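Local coordinates for acyltransferase (PDB 4Q38), which probably transfers long-chain acyl groups from acyl-CoA to the amino sugar of teicoplanin-type glycopeptide antibiotics, as an N-acyltransferase with a GNAT-like C-terminal domain, at residues Ile23-Glu28 and Pro112-Glu117; Ala121-His126 and Tyr169-Met174; Leu208-Pro213 and Arg245-Ser250; Leu254-Glu259 and His329-Phe334. All coordinates share one frame; numbering follows the deposited sequence.

In the fold
The four contacts follow one another along the chain, each closing before the next opens. Interactions 1 and 2 lie in the helical N-terminal part, their centres about 12 Å apart, and touch at Pro-112 and His-126. Interactions 3 and 4, about 14 Å apart between centres, both use the mixed sheet of the GNAT-like part, in which strands 246-251 and 331-336 are neighbours. Between interactions 2 and 3 the centres are about 29 Å apart, on opposite sides of the chain's centre. The first pair thus ties helices and loops together, whereas interaction 3 pairs two strands of the sheet and interaction 4 packs a loop on a third, both next to the acyl-sugar pocket.

Interaction 1 of 4, residues Ile23-Glu28 and Pro112-Glu117; sequences IALGLE and PPLPYE
Leu-27, Pro-112, Leu-114 and Pro-115 form the apolar part of this contact, and one methyl of Leu-27 does most of the touching. Its CD2 comes closest to the backbone, 3.6 Å from Pro-113 O. It meets CG of Pro-112 at 3.8 Å, the two side chains crossing at about a right angle, and the same methyl lies 3.9 Å from CD2 of Leu-114 and near CD of Pro-115. In Leu-27, CG stands anti to the carbonyl carbon (chi1 -73°), which brings it toward the 112-117 loop. CD2 of Leu-114 is shared, since CD1 of Leu-25 also reaches it, at 4.1 Å.

Ring-to-backbone packing adds a second component. The Pro-115 ring points its CG at two consecutive carbonyls, 3.4 Å from both Leu-25 O and Gly-26 O, so CG of the proline ring packs against the turn that follows the helix.

No direct hydrogen bond crosses between the segments; the polar link runs through water. One molecule donates to Leu-25 O at 2.8 Å and to Pro-115 O at 2.9 Å, bridging two backbone carbonyls.

Leu-25 and Leu-114 both also touch Leu-89 of helix 84-98. The bonds from Gly-26 N to Ile-23 O and from Leu-27 N to Arg-22 O, with positive phi (81°) at Gly-26, define a Schellman C-terminal end of helix 18-25, with Gly-26 at C-prime, packed on the proline-rich loop that precedes helix 119-123.

Interaction 2 of 4, residues Ala121-His126 and Tyr169-Met174; sequences AARYFH and YGQGGM
Arg-123 reaches across to Gly-172 with its guanidinium nearly coplanar with the bond it makes. NH1 donates to Gly-172 O at 2.9 Å with an N-H...O angle of 157°. The oxygen lies 7° out of the guanidinium plane. A bend at chi3 turns NE, and CD packs 3.8 Å from CG of Gln-171, whose amide plane is inclined 55° to the guanidinium.

Tyr-124 approaches the same glycine from its hydroxyl end. OH lies close to Gly-172 CA, at 3.1 Å, and CE1 comes 3.3 Å from Gly-173 N; the hydroxyl itself is hydrogen-bonded to Glu-72. Further along, CB of His-126 meets CE of Met-174 at 3.9 Å, the methionine chain being folded at chi2 and chi3, while the imidazole NE2 makes a hydrogen bond with Pro-112 O.

Arg-123 O is gripped by two donating waters, one shared with Met-174 N and the other with Met-174 O and His-126 N, and Gly-173 CA adds a CA-H...O contact at 3.4 Å.

The junction of helices 119-123 and 125-143 is thereby joined to the glycine-rich loop between helices 157-169 and 177-184, with Met-174 resting on Leu-161 and Val-162 of the former and Thr-180 of the latter.

Interaction 3 of 4, residues Leu208-Pro213 and Arg245-Ser250; sequences LGLHVP and RVAWGS. With TEC (2-amino-6-O-decanoyl-2-deoxy-beta-D-glucopyranose), chain E.
Leu-208, Trp-248 and Leu-210 carry the backbone ladder. Leu-208 N donates to Val-246 O at 3.1 Å, Trp-248 N to Leu-208 O at 2.9 Å, and Leu-210 N to Trp-248 O at 2.9 Å. A CA-H...O contact from Ala-247 to Leu-208 O adds to the pairing.

Apolar contact between the side chains is slight: CD1 of Leu-210 comes 4.2 Å from CB of Ala-247.

The parallel bridges, Leu-208 with Ala-247 and Gly-209 with Trp-248, join the two strands of a beta-alpha-beta unit, connected through helix 221-238. The strand axes are 48° apart, in keeping with the splayed parallel strands characteristic of GNAT folds. After the Leu-210 N bond a water takes over, donating to Leu-210 O and accepting from Ser-250 N.

The acyl sugar occupies this region. Val-212 N donates to its ester carbonyl OAW at 2.9 Å (162°), while Val-212 O bonds to the coenzyme A pantetheine arm. The His-211 ring turns its edge to the sugar ester, with ND1 3.1 Å from C6, and its NE2 is hydrogen-bonded to Ser-197. CD2 of Leu-210 and CA of Gly-249 both lie 4.0 Å from the decanoyl carbon CAP.

Interaction 4 of 4, residues Leu254-Glu259 and His329-Phe334; sequences LDPQLE and HMRTGF
Asp-255 meets His-329 through one carboxylate oxygen: His-329 N donates to OD2 at 2.9 Å, nearly straight at 169°, arriving from above the carboxylate plane. The aspartate CG is anti to its own backbone N (chi1 -172°), beside the carbonyl carbon. The other oxygen, OD1, accepts from Gln-257 N at 2.9 Å, from the opposite side of the carboxylate plane to His-329 N, which makes an Asx turn at the start of the 3-10 segment 256-259. OD1 also accepts a hydrogen bond from a water, which in turn accepts one from Arg-331 NH1, so the two charged groups are linked by solvent, not directly.

Arg-331 is coiled, bent at both chi2 and chi3, and its aliphatic part lies against the chain at Leu-254 and Asp-255, with CG 3.8 Å from Asp-255 CA. Farther out, NH1 comes 3.6 Å from CD of Pro-256, and the two side chains cross at about a right angle. The guanidinium's strong partner is Asp-279, which forms a salt bridge with NE.

Leu-254, with CG anti to the carbonyl carbon, lays CD1 3.7 Å from Arg-331 O and 3.9 Å from Gly-333 N, following the start of strand 331-336; a residue of the acyl-sugar pocket, it also touches the bound ligand. The planes of the Gln-257 amide and the His-329 ring are 4° apart, but the side chains cross obliquely and no stack is claimed.

Both carboxylate oxygens of the buried Asp-255 are thus engaged by backbone N-H groups, which, with Arg-331 close but not in direct contact, would be expected to stabilise the carboxylate charge.

Interaction 1 of 4, residues Ile23-Glu28 and Pro112-Glu117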
# COMPACT_ATOMS: atom_id res chain seq x y z
N ILE A 23 21.51 -10.21 -12.92
CA ILE A 23 22.77 -9.50 -13.18
C ILE A 23 22.53 -8.25 -14.05
O ILE A 23 23.03 -7.17 -13.73
CB ILE A 23 23.84 -10.45 -13.78
CG1 ILE A 23 24.29 -11.46 -12.71
CG2 ILE A 23 25.04 -9.67 -14.30
CD1 ILE A 23 24.96 -12.71 -13.26
N ALA A 24 21.74 -8.40 -15.10
CA ALA A 24 21.38 -7.28 -15.98
C ALA A 24 20.72 -6.13 -15.22
O ALA A 24 21.06 -4.97 -15.44
CB ALA A 24 20.46 -7.74 -17.10
N LEU A 25 19.80 -6.46 -14.32
CA LEU A 25 19.03 -5.43 -13.62
C LEU A 25 19.76 -4.89 -12.39
O LEU A 25 19.36 -3.87 -11.82
CB LEU A 25 17.63 -5.94 -13.25
CG LEU A 25 16.72 -6.36 -14.41
CD1 LEU A 25 15.41 -6.94 -13.89
CD2 LEU A 25 16.44 -5.23 -15.39
N GLY A 26 20.84 -5.56 -12.00
CA GLY A 26 21.65 -5.13 -10.87
C GLY A 26 21.06 -5.55 -9.54
O GLY A 26 21.36 -4.95 -8.51
N LEU A 27 20.24 -6.60 -9.57
CA LEU A 27 19.55 -7.11 -8.38
C LEU A 27 20.49 -7.92 -7.48
O LEU A 27 21.35 -8.65 -7.98
CB LEU A 27 18.32 -7.93 -8.79
CG LEU A 27 17.13 -7.09 -9.31
CD1 LEU A 27 16.14 -7.95 -10.08
CD2 LEU A 27 16.44 -6.33 -8.18
N GLU A 28 20.33 -7.78 -6.17
CA GLU A 28 21.18 -8.47 -5.20
C GLU A 28 21.04 -9.99 -5.23
O GLU A 28 20.03 -10.52 -5.70
CB GLU A 28 20.94 -7.95 -3.78
CG GLU A 28 22.06 -7.06 -3.24
CD GLU A 28 21.73 -5.58 -3.22
OE1 GLU A 28 20.65 -5.19 -3.72
OE2 GLU A 28 22.54 -4.80 -2.68
N PRO A 112 11.17 -7.25 -5.64
CA PRO A 112 12.08 -6.22 -5.17
C PRO A 112 11.97 -4.92 -5.98
O PRO A 112 11.50 -4.94 -7.12
CB PRO A 112 13.46 -6.85 -5.40
CG PRO A 112 13.25 -7.74 -6.57
CD PRO A 112 11.87 -8.32 -6.36
N PRO A 113 12.41 -3.80 -5.39
CA PRO A 113 12.57 -2.57 -6.18
C PRO A 113 13.76 -2.75 -7.15
O PRO A 113 14.68 -3.50 -6.86
CB PRO A 113 12.90 -1.53 -5.11
CG PRO A 113 13.54 -2.30 -4.01
CD PRO A 113 12.84 -3.62 -3.98
N LEU A 114 13.72 -2.08 -8.30
CA LEU A 114 14.83 -2.14 -9.26
C LEU A 114 15.81 -1.00 -9.01
O LEU A 114 15.40 0.14 -8.80
CB LEU A 114 14.32 -2.11 -10.70
CG LEU A 114 13.46 -3.28 -11.20
CD1 LEU A 114 13.28 -3.20 -12.72
CD2 LEU A 114 14.05 -4.62 -10.80
N PRO A 115 17.13 -1.30 -9.02
CA PRO A 115 18.15 -0.26 -8.87
C PRO A 115 17.94 0.88 -9.87
O PRO A 115 17.65 0.62 -11.04
CB PRO A 115 19.45 -1.00 -9.16
CG PRO A 115 19.17 -2.42 -8.76
CD PRO A 115 17.71 -2.66 -9.04
N TYR A 116 18.07 2.13 -9.42
CA TYR A 116 17.67 3.28 -10.24
C TYR A 116 18.67 3.59 -11.36
O TYR A 116 18.43 4.46 -12.19
CB TYR A 116 17.41 4.53 -9.37
CG TYR A 116 16.14 4.47 -8.53
CD1 TYR A 116 15.34 3.31 -8.52
CD2 TYR A 116 15.74 5.55 -7.74
CE1 TYR A 116 14.18 3.25 -7.76
CE2 TYR A 116 14.58 5.49 -6.97
CZ TYR A 116 13.81 4.33 -6.98
OH TYR A 116 12.65 4.23 -6.23
N GLU A 117 19.78 2.86 -11.39
CA GLU A 117 20.72 2.92 -12.52
C GLU A 117 20.08 2.45 -13.83
O GLU A 117 20.57 2.79 -14.92
CB GLU A 117 21.98 2.11 -12.23
CG GLU A 117 22.89 2.76 -11.20
CD GLU A 117 22.39 2.60 -9.76
OE1 GLU A 117 22.71 3.47 -8.94
OE2 GLU A 117 21.67 1.62 -9.47
O HOH W 1 17.67 -1.84 -12.65

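Interaction 2 of 4, residues Ala121-His126 and Tyr169-Met174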
# COMPACT_ATOMS: atom_id res chain seq x y z
N ALA A 121 12.36 3.56 -16.47
CA ALA A 121 11.68 2.26 -16.57
C ALA A 121 11.88 1.43 -15.29
O ALA A 121 10.97 0.71 -14.85
CB ALA A 121 12.15 1.48 -17.79
N ALA A 122 13.08 1.52 -14.72
CA ALA A 122 13.39 0.81 -13.48
C ALA A 122 12.68 1.44 -12.29
O ALA A 122 12.06 0.74 -11.48
CB ALA A 122 14.89 0.79 -13.25
N ARG A 123 12.77 2.77 -12.17
CA ARG A 123 12.09 3.51 -11.10
C ARG A 123 10.57 3.30 -11.14
O ARG A 123 9.94 3.21 -10.09
CB ARG A 123 12.40 5.01 -11.19
CG ARG A 123 13.84 5.36 -10.83
CD ARG A 123 14.06 6.87 -10.82
NE ARG A 123 14.22 7.47 -12.15
CZ ARG A 123 13.38 8.34 -12.69
NH1 ARG A 123 12.27 8.71 -12.04
NH2 ARG A 123 13.64 8.84 -13.89
N TYR A 124 10.00 3.24 -12.34
CA TYR A 124 8.55 3.09 -12.47
C TYR A 124 8.11 1.63 -12.68
O TYR A 124 6.96 1.38 -13.02
CB TYR A 124 8.02 3.99 -13.59
CG TYR A 124 8.03 5.47 -13.29
CD1 TYR A 124 7.34 6.00 -12.19
CD2 TYR A 124 8.70 6.37 -14.12
CE1 TYR A 124 7.33 7.35 -11.92
CE2 TYR A 124 8.70 7.74 -13.87
CZ TYR A 124 8.02 8.23 -12.77
OH TYR A 124 8.01 9.58 -12.51
N PHE A 125 9.02 0.68 -12.47
CA PHE A 125 8.72 -0.73 -12.76
C PHE A 125 7.37 -1.20 -12.21
O PHE A 125 6.57 -1.78 -12.92
CB PHE A 125 9.84 -1.65 -12.24
CG PHE A 125 9.59 -3.12 -12.49
CD1 PHE A 125 9.80 -3.68 -13.75
CD2 PHE A 125 9.12 -3.94 -11.46
CE1 PHE A 125 9.54 -5.02 -13.99
CE2 PHE A 125 8.86 -5.29 -11.69
CZ PHE A 125 9.08 -5.83 -12.95
N HIS A 126 7.14 -0.95 -10.93
CA HIS A 126 5.93 -1.45 -10.27
C HIS A 126 4.69 -0.69 -10.62
O HIS A 126 3.57 -1.16 -10.42
CB HIS A 126 6.17 -1.53 -8.77
CG HIS A 126 7.19 -2.57 -8.42
ND1 HIS A 126 6.96 -3.89 -8.57
CD2 HIS A 126 8.50 -2.45 -7.96
CE1 HIS A 126 8.06 -4.58 -8.21
NE2 HIS A 126 9.00 -3.71 -7.83
N TYR A 169 11.75 10.99 -1.86
CA TYR A 169 13.07 10.76 -2.46
C TYR A 169 13.53 11.82 -3.45
O TYR A 169 14.72 11.94 -3.72
CB TYR A 169 13.12 9.38 -3.13
CG TYR A 169 12.82 8.22 -2.21
CD1 TYR A 169 13.73 7.82 -1.24
CD2 TYR A 169 11.62 7.52 -2.32
CE1 TYR A 169 13.46 6.75 -0.40
CE2 TYR A 169 11.34 6.46 -1.49
CZ TYR A 169 12.26 6.08 -0.53
OH TYR A 169 11.97 5.01 0.29
N GLY A 170 12.58 12.56 -4.02
CA GLY A 170 12.88 13.68 -4.90
C GLY A 170 12.74 13.42 -6.39
O GLY A 170 12.83 14.36 -7.19
N GLN A 171 12.56 12.17 -6.79
CA GLN A 171 12.30 11.85 -8.19
C GLN A 171 11.17 10.82 -8.31
O GLN A 171 10.73 10.27 -7.30
CB GLN A 171 13.58 11.38 -8.91
CG GLN A 171 14.01 9.95 -8.61
CD GLN A 171 14.59 9.80 -7.22
OE1 GLN A 171 13.95 9.25 -6.33
NE2 GLN A 171 15.81 10.29 -7.02
N GLY A 172 10.72 10.58 -9.54
CA GLY A 172 9.59 9.69 -9.79
C GLY A 172 9.87 8.24 -9.46
O GLY A 172 10.98 7.75 -9.65
N GLY A 173 8.84 7.55 -8.96
CA GLY A 173 8.97 6.14 -8.60
C GLY A 173 7.75 5.67 -7.82
O GLY A 173 6.80 6.44 -7.62
N MET A 174 7.77 4.41 -7.41
CA MET A 174 6.72 3.85 -6.56
C MET A 174 7.31 2.57 -5.98
O MET A 174 7.40 1.55 -6.67
CB MET A 174 5.42 3.57 -7.36
CG MET A 174 4.14 3.51 -6.52
SD MET A 174 4.06 2.09 -5.39
CE MET A 174 3.87 0.74 -6.54
O HOH W 2 7.90 1.43 -9.44
O HOH W 3 10.52 3.11 -7.47
O HOH W 4 11.48 11.52 -12.02

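Interaction 3 of 4, residues Leu208-Pro213 and Arg245-Ser250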
# COMPACT_ATOMS: atom_id res chain seq x y z
N LEU A 208 -11.80 -7.98 9.32
CA LEU A 208 -11.39 -6.99 8.33
C LEU A 208 -10.24 -6.15 8.86
O LEU A 208 -10.30 -5.62 9.97
CB LEU A 208 -12.57 -6.10 7.92
CG LEU A 208 -13.80 -6.81 7.32
CD1 LEU A 208 -14.88 -5.76 7.09
CD2 LEU A 208 -13.49 -7.52 6.00
N GLY A 209 -9.17 -6.05 8.07
CA GLY A 209 -8.10 -5.11 8.38
C GLY A 209 -8.62 -3.72 8.05
O GLY A 209 -9.29 -3.53 7.04
N LEU A 210 -8.37 -2.76 8.93
CA LEU A 210 -8.81 -1.38 8.69
C LEU A 210 -7.56 -0.57 8.40
O LEU A 210 -6.56 -0.73 9.07
CB LEU A 210 -9.59 -0.84 9.90
CG LEU A 210 -10.20 0.57 9.84
CD1 LEU A 210 -11.39 0.64 10.79
CD2 LEU A 210 -9.18 1.66 10.19
N HIS A 211 -7.61 0.29 7.38
CA HIS A 211 -6.43 1.06 6.97
C HIS A 211 -6.83 2.47 6.63
O HIS A 211 -7.96 2.72 6.23
CB HIS A 211 -5.73 0.40 5.77
CG HIS A 211 -5.60 -1.09 5.89
ND1 HIS A 211 -4.53 -1.68 6.47
CD2 HIS A 211 -6.45 -2.12 5.51
CE1 HIS A 211 -4.69 -3.02 6.44
NE2 HIS A 211 -5.86 -3.29 5.85
N VAL A 212 -5.89 3.41 6.79
CA VAL A 212 -6.17 4.82 6.54
C VAL A 212 -5.20 5.32 5.46
O VAL A 212 -4.01 5.53 5.74
CB VAL A 212 -6.04 5.68 7.83
CG1 VAL A 212 -6.40 7.14 7.53
CG2 VAL A 212 -6.93 5.14 8.95
N PRO A 213 -5.69 5.48 4.23
CA PRO A 213 -4.86 6.07 3.19
C PRO A 213 -4.63 7.56 3.49
O PRO A 213 -5.42 8.19 4.19
CB PRO A 213 -5.68 5.90 1.91
CG PRO A 213 -7.09 5.70 2.37
CD PRO A 213 -7.04 5.11 3.74
N ARG A 245 -16.89 -10.03 11.74
CA ARG A 245 -17.71 -9.20 12.63
C ARG A 245 -16.93 -8.04 13.25
O ARG A 245 -17.52 -7.11 13.81
CB ARG A 245 -18.32 -10.07 13.76
CG ARG A 245 -19.28 -11.14 13.27
CD ARG A 245 -20.47 -10.55 12.54
NE ARG A 245 -21.09 -9.48 13.33
CZ ARG A 245 -22.18 -9.61 14.07
NH1 ARG A 245 -22.83 -10.78 14.13
NH2 ARG A 245 -22.65 -8.57 14.75
N VAL A 246 -15.60 -8.10 13.14
CA VAL A 246 -14.70 -7.17 13.82
C VAL A 246 -13.67 -6.57 12.84
O VAL A 246 -13.23 -7.26 11.93
CB VAL A 246 -13.92 -7.94 14.92
CG1 VAL A 246 -12.92 -7.04 15.63
CG2 VAL A 246 -14.87 -8.59 15.93
N ALA A 247 -13.28 -5.31 13.06
CA ALA A 247 -12.19 -4.70 12.33
C ALA A 247 -11.00 -4.63 13.26
O ALA A 247 -11.14 -4.27 14.44
CB ALA A 247 -12.56 -3.30 11.84
N TRP A 248 -9.83 -4.98 12.72
CA TRP A 248 -8.59 -4.87 13.47
C TRP A 248 -7.71 -3.82 12.87
O TRP A 248 -7.68 -3.63 11.65
CB TRP A 248 -7.87 -6.21 13.54
CG TRP A 248 -8.55 -7.21 14.44
CD1 TRP A 248 -9.66 -8.01 14.15
CD2 TRP A 248 -8.19 -7.56 15.82
NE1 TRP A 248 -9.99 -8.80 15.22
CE2 TRP A 248 -9.15 -8.58 16.26
CE3 TRP A 248 -7.20 -7.14 16.70
CZ2 TRP A 248 -9.10 -9.14 17.52
CZ3 TRP A 248 -7.16 -7.72 17.97
CH2 TRP A 248 -8.09 -8.69 18.37
N GLY A 249 -7.01 -3.09 13.72
CA GLY A 249 -6.05 -2.09 13.26
C GLY A 249 -4.75 -2.22 14.01
O GLY A 249 -4.75 -2.50 15.21
N SER A 250 -3.62 -2.06 13.31
CA SER A 250 -2.31 -1.91 13.95
C SER A 250 -1.71 -0.61 13.42
O SER A 250 -1.58 -0.43 12.21
CB SER A 250 -1.37 -3.07 13.62
OG SER A 250 -1.91 -4.31 14.04
CAV TEC E . -7.74 6.21 15.58
CAU TEC E . -8.30 5.88 14.22
CAT TEC E . -8.33 4.40 13.94
CAS TEC E . -7.04 3.73 14.35
CAR TEC E . -6.86 2.47 13.56
CAQ TEC E . -5.76 2.71 12.60
CAP TEC E . -5.45 1.53 11.75
CAO TEC E . -4.66 2.05 10.59
CAN TEC E . -3.76 1.02 10.05
CAM TEC E . -3.17 1.44 8.72
OAW TEC E . -3.52 2.45 8.17
O6 TEC E . -2.15 0.66 8.32
C6 TEC E . -2.12 0.12 7.01
C5 TEC E . -0.94 0.68 6.18
O5 TEC E . -0.21 -0.33 5.55
C1 TEC E . 1.01 0.40 5.25
O1 TEC E . 2.14 -0.24 5.24
C2 TEC E . 0.79 1.12 3.95
N2 TEC E . 2.01 1.85 3.64
C3 TEC E . -0.23 2.08 4.33
O3 TEC E . -0.62 2.45 3.12
C4 TEC E . -1.42 1.52 5.07
O4 TEC E . -2.06 2.51 5.63
O HOH W 5 -4.61 -2.34 10.24

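Interaction 4 of 4, residues Leu254-Glu259 and His329-Phe334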
# COMPACT_ATOMS: atom_id res chain seq x y z
N LEU A 254 -2.72 4.31 17.30
CA LEU A 254 -3.36 3.72 18.45
C LEU A 254 -2.49 3.81 19.70
O LEU A 254 -2.88 3.32 20.74
CB LEU A 254 -3.73 2.26 18.15
CG LEU A 254 -4.95 2.10 17.23
CD1 LEU A 254 -5.16 0.62 16.89
CD2 LEU A 254 -6.21 2.70 17.87
N ASP A 255 -1.31 4.41 19.58
CA ASP A 255 -0.39 4.58 20.71
C ASP A 255 -0.95 5.59 21.72
O ASP A 255 -1.04 6.78 21.42
CB ASP A 255 0.97 5.05 20.22
CG ASP A 255 2.04 5.05 21.33
OD1 ASP A 255 1.70 4.96 22.53
OD2 ASP A 255 3.23 5.14 20.98
N PRO A 256 -1.35 5.12 22.91
CA PRO A 256 -1.92 6.04 23.92
C PRO A 256 -0.95 7.14 24.38
O PRO A 256 -1.39 8.12 24.98
CB PRO A 256 -2.26 5.12 25.09
CG PRO A 256 -2.25 3.74 24.53
CD PRO A 256 -1.24 3.75 23.42
N GLN A 257 0.33 7.00 24.08
CA GLN A 257 1.30 8.06 24.40
C GLN A 257 1.02 9.38 23.69
O GLN A 257 1.50 10.42 24.12
CB GLN A 257 2.72 7.61 24.07
CG GLN A 257 3.26 6.51 24.96
CD GLN A 257 4.65 6.09 24.52
OE1 GLN A 257 4.84 5.61 23.39
NE2 GLN A 257 5.63 6.28 25.39
N LEU A 258 0.25 9.33 22.59
CA LEU A 258 -0.13 10.53 21.86
C LEU A 258 -0.96 11.49 22.72
O LEU A 258 -0.98 12.69 22.48
CB LEU A 258 -0.93 10.16 20.60
CG LEU A 258 -0.15 9.52 19.47
CD1 LEU A 258 -1.11 8.89 18.46
CD2 LEU A 258 0.77 10.54 18.81
N GLU A 259 -1.65 10.93 23.71
CA GLU A 259 -2.51 11.71 24.61
C GLU A 259 -1.76 12.76 25.42
O GLU A 259 -2.34 13.77 25.82
CB GLU A 259 -3.29 10.77 25.54
CG GLU A 259 -4.30 9.89 24.81
CD GLU A 259 -4.55 8.56 25.49
OE1 GLU A 259 -4.99 7.62 24.78
OE2 GLU A 259 -4.31 8.42 26.72
N HIS A 329 5.26 3.52 19.78
CA HIS A 329 4.93 2.11 19.59
C HIS A 329 3.71 1.91 18.75
O HIS A 329 2.69 2.58 18.95
CB HIS A 329 4.73 1.41 20.93
CG HIS A 329 5.81 1.71 21.95
ND1 HIS A 329 7.11 1.41 21.74
CD2 HIS A 329 5.74 2.32 23.20
CE1 HIS A 329 7.83 1.81 22.80
NE2 HIS A 329 7.00 2.36 23.70
N MET A 330 3.80 0.97 17.82
CA MET A 330 2.62 0.50 17.11
C MET A 330 1.74 -0.24 18.10
O MET A 330 2.23 -1.07 18.87
CB MET A 330 3.00 -0.46 15.98
CG MET A 330 1.83 -0.87 15.10
SD MET A 330 2.25 -2.15 13.90
CE MET A 330 2.26 -3.61 14.95
N ARG A 331 0.45 0.06 18.11
CA ARG A 331 -0.47 -0.68 18.97
C ARG A 331 -1.54 -1.33 18.12
O ARG A 331 -1.82 -0.86 17.01
CB ARG A 331 -1.07 0.21 20.06
CG ARG A 331 -0.05 0.85 21.01
CD ARG A 331 0.74 -0.16 21.84
NE ARG A 331 -0.10 -1.03 22.67
CZ ARG A 331 -0.56 -0.72 23.88
NH1 ARG A 331 -0.26 0.44 24.45
NH2 ARG A 331 -1.32 -1.59 24.53
N THR A 332 -2.12 -2.40 18.64
CA THR A 332 -3.10 -3.19 17.93
C THR A 332 -4.39 -3.24 18.73
O THR A 332 -4.37 -3.38 19.95
CB THR A 332 -2.56 -4.62 17.68
OG1 THR A 332 -1.48 -4.54 16.75
CG2 THR A 332 -3.63 -5.54 17.11
N GLY A 333 -5.51 -3.09 18.03
CA GLY A 333 -6.81 -3.13 18.68
C GLY A 333 -7.90 -3.49 17.70
O GLY A 333 -7.63 -3.74 16.52
N PHE A 334 -9.13 -3.51 18.20
CA PHE A 334 -10.30 -3.83 17.39
C PHE A 334 -11.47 -2.91 17.70
O PHE A 334 -11.53 -2.28 18.76
CB PHE A 334 -10.72 -5.29 17.60
CG PHE A 334 -11.38 -5.56 18.94
CD1 PHE A 334 -12.75 -5.39 19.11
CD2 PHE A 334 -10.62 -5.97 20.03
CE1 PHE A 334 -13.36 -5.63 20.34
CE2 PHE A 334 -11.22 -6.21 21.27
CZ PHE A 334 -12.59 -6.04 21.42
O HOH W 6 2.08 2.57 23.98